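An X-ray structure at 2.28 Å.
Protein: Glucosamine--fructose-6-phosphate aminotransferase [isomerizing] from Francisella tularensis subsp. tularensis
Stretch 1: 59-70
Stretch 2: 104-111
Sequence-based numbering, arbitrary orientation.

Stretch 1 (59-70) IVACGTSYNAGM
Stretch 2 104-111: LFVSISQS

Two neighbouring strands of a parallel sheet make this contact, and the helix that follows the first strand folds back to cover one side chain of the second. Residues 59-61 are extended and run alongside strand 104-109 with 30° between their N-to-C directions and an axial approach of 4.7 Å. The register sets I59 beside V106 (CA to CA 4.7 Å) and V60 beside S107 (CA to CA 4.9 Å); the strands then spread, and A61 CA lies 5.4 Å from I108 CA.

V60 carries the backbone pairing on both of its polar atoms. V60 N donates to V106 O at 2.8 Å, nearly straight at 166°, while V60 O receives a weak bond from I108 N at 3.4 Å. Two CA-H...O contacts supplement them: I59 CA to V106 O at 3.2 Å, and S107 CA to V60 O at 3.3 Å. Build V60 at phi/psi -122/131 and I108 at -125/127, ordinary beta values.

I108 is the centre of the contact, with 110 Å² covered. Its CA-to-CB bond points toward the first stretch, and with chi1 m (-54°) and chi2 t (173°) its CD1 comes 3.6 Å from I59 CG2 and 3.8 Å from G69 CA. I108 CG2 lies 3.7 Å from S65 CB, and I108 CB 4.0 Å from A61 CB. The small residues leave room for this isoleucine. At G69 the fit is strictest: an ideal CB there would sit only 2.9 Å from I59 CG2 and 3.4 Å from I108 CD1. I59, itself m and t, shares its face of the sheet with V106, its CG1 4.1 Å from V106 CB.

V60, with 67 Å² covered, faces the other side of the sheet, as does S107. Its t rotamer brings CG2 to 3.6 Å from F105 CE2, an oblique approach to the ring. F105 leaves its backbone sideways, but chi1 t and chi2 -82° bring the end of the ring nearer, giving the valine a broad apolar neighbour.

After A61, C62 leads into G63, whose phi/psi of 64/-132 favours glycine, and the chain enters the helix. Bonds such as N67 N to G63 O (3.1 Å) and G69 N to S65 O (3.1 Å) hold its turns. The helix axis passes 7.6 Å from the second strand at 133°, presenting S65 and G69 to I108. S65, chi1 m, packs CB 3.5 Å from I108 O, while its hydroxyl is hydrogen-bonded elsewhere in the structure. Altogether 414 Å² is buried.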

# COMPACT_ATOMS: atom_id res chain seq x y z
N ILE A 59 -7.27 -2.24 11.93
CA ILE A 59 -6.06 -3.05 12.20
C ILE A 59 -4.86 -2.13 12.03
O ILE A 59 -4.72 -1.48 10.99
CB ILE A 59 -5.93 -4.23 11.30
CG1 ILE A 59 -7.10 -5.20 11.48
CG2 ILE A 59 -4.67 -5.03 11.61
CD1 ILE A 59 -7.05 -6.41 10.51
N VAL A 60 -4.02 -2.06 13.06
CA VAL A 60 -2.81 -1.29 13.07
C VAL A 60 -1.60 -2.17 13.35
O VAL A 60 -1.59 -2.95 14.30
CB VAL A 60 -2.87 -0.20 14.15
CG1 VAL A 60 -1.55 0.59 14.24
CG2 VAL A 60 -4.05 0.73 13.85
N ALA A 61 -0.56 -2.05 12.53
CA ALA A 61 0.62 -2.89 12.69
C ALA A 61 1.79 -2.40 11.83
O ALA A 61 1.65 -1.43 11.05
CB ALA A 61 0.29 -4.34 12.33
N CYS A 62 2.95 -3.04 11.96
CA CYS A 62 4.01 -2.73 11.07
C CYS A 62 4.72 -3.99 10.54
O CYS A 62 4.59 -5.08 11.12
CB CYS A 62 4.94 -1.72 11.72
SG CYS A 62 6.01 -2.45 12.80
N GLY A 63 5.32 -3.86 9.36
CA GLY A 63 6.10 -4.89 8.75
C GLY A 63 5.27 -6.09 8.42
O GLY A 63 4.20 -6.01 7.90
N THR A 64 5.78 -7.24 8.79
CA THR A 64 5.16 -8.51 8.53
C THR A 64 3.77 -8.61 9.15
O THR A 64 2.87 -9.23 8.55
CB THR A 64 6.07 -9.61 9.09
OG1 THR A 64 7.10 -9.84 8.13
CG2 THR A 64 5.35 -10.88 9.29
N SER A 65 3.61 -8.06 10.35
CA SER A 65 2.32 -8.05 11.01
C SER A 65 1.29 -7.19 10.23
O SER A 65 0.10 -7.49 10.17
CB SER A 65 2.50 -7.56 12.45
OG SER A 65 3.37 -8.47 13.20
N TYR A 66 1.76 -6.15 9.55
CA TYR A 66 0.87 -5.39 8.73
C TYR A 66 0.46 -6.20 7.50
O TYR A 66 -0.71 -6.21 7.14
CB TYR A 66 1.51 -4.05 8.37
CG TYR A 66 0.85 -3.27 7.29
CD1 TYR A 66 -0.25 -2.49 7.55
CD2 TYR A 66 1.38 -3.28 6.01
CE1 TYR A 66 -0.84 -1.75 6.56
CE2 TYR A 66 0.81 -2.55 4.99
CZ TYR A 66 -0.29 -1.78 5.27
OH TYR A 66 -0.86 -1.07 4.25
N ASN A 67 1.40 -6.93 6.91
CA ASN A 67 1.04 -7.83 5.83
C ASN A 67 0.00 -8.87 6.25
O ASN A 67 -0.91 -9.18 5.50
CB ASN A 67 2.28 -8.48 5.27
CG ASN A 67 3.23 -7.46 4.68
OD1 ASN A 67 2.83 -6.38 4.33
ND2 ASN A 67 4.52 -7.79 4.65
N ALA A 68 0.07 -9.35 7.49
CA ALA A 68 -0.94 -10.30 7.93
C ALA A 68 -2.30 -9.62 8.00
O ALA A 68 -3.31 -10.17 7.56
CB ALA A 68 -0.56 -10.96 9.32
N GLY A 69 -2.33 -8.41 8.54
CA GLY A 69 -3.55 -7.65 8.65
C GLY A 69 -4.22 -7.37 7.33
O GLY A 69 -5.43 -7.49 7.19
N MSE A 70 -3.43 -6.99 6.35
CA MSE A 70 -3.93 -6.83 5.00
C MSE A 70 -4.56 -8.11 4.46
O MSE A 70 -5.57 -8.07 3.74
CB MSE A 70 -2.78 -6.42 4.07
CG MSE A 70 -2.48 -4.96 4.12
SE MSE A 70 -1.08 -4.48 2.80
CE MSE A 70 -2.12 -4.84 1.14
N LEU A 104 -13.34 -1.12 16.49
CA LEU A 104 -12.48 -1.92 17.35
C LEU A 104 -11.06 -1.71 16.87
O LEU A 104 -10.79 -1.82 15.68
CB LEU A 104 -12.85 -3.40 17.23
CG LEU A 104 -12.04 -4.39 18.05
CD1 LEU A 104 -12.34 -4.15 19.54
CD2 LEU A 104 -12.30 -5.82 17.59
N PHE A 105 -10.18 -1.36 17.79
CA PHE A 105 -8.78 -1.18 17.52
C PHE A 105 -8.07 -2.54 17.70
O PHE A 105 -8.07 -3.11 18.77
CB PHE A 105 -8.19 -0.11 18.46
CG PHE A 105 -6.75 0.20 18.19
CD1 PHE A 105 -5.74 -0.61 18.70
CD2 PHE A 105 -6.40 1.27 17.41
CE1 PHE A 105 -4.39 -0.33 18.43
CE2 PHE A 105 -5.05 1.57 17.16
CZ PHE A 105 -4.05 0.74 17.65
N VAL A 106 -7.53 -3.08 16.62
CA VAL A 106 -6.85 -4.35 16.64
C VAL A 106 -5.40 -4.09 16.30
O VAL A 106 -5.11 -3.51 15.24
CB VAL A 106 -7.40 -5.28 15.61
CG1 VAL A 106 -6.55 -6.59 15.52
CG2 VAL A 106 -8.84 -5.58 15.91
N SER A 107 -4.49 -4.45 17.20
CA SER A 107 -3.08 -4.40 16.89
C SER A 107 -2.50 -5.82 16.71
O SER A 107 -3.02 -6.82 17.20
CB SER A 107 -2.34 -3.65 17.97
OG SER A 107 -2.48 -4.26 19.21
N ILE A 108 -1.48 -5.92 15.88
CA ILE A 108 -0.86 -7.20 15.67
C ILE A 108 0.62 -7.03 15.95
O ILE A 108 1.23 -6.14 15.39
CB ILE A 108 -1.03 -7.66 14.23
CG1 ILE A 108 -2.52 -7.65 13.82
CG2 ILE A 108 -0.46 -9.07 14.07
CD1 ILE A 108 -2.76 -7.93 12.35
N SER A 109 1.17 -7.87 16.81
CA SER A 109 2.58 -7.78 17.14
C SER A 109 3.13 -9.07 17.70
O SER A 109 2.55 -9.66 18.61
CB SER A 109 2.80 -6.73 18.17
OG SER A 109 4.17 -6.58 18.41
N GLN A 110 4.28 -9.50 17.21
CA GLN A 110 4.93 -10.67 17.76
C GLN A 110 5.39 -10.38 19.20
O GLN A 110 5.01 -11.05 20.11
CB GLN A 110 6.13 -11.10 16.91
CG GLN A 110 6.71 -12.47 17.31
CD GLN A 110 7.47 -12.45 18.63
OE1 GLN A 110 8.32 -11.58 18.86
NE2 GLN A 110 7.15 -13.41 19.52
N SER A 111 6.21 -9.35 19.37
CA SER A 111 6.83 -9.05 20.64
C SER A 111 5.90 -8.40 21.63
O SER A 111 6.16 -8.46 22.82
CB SER A 111 8.00 -8.07 20.41
OG SER A 111 7.54 -6.82 19.95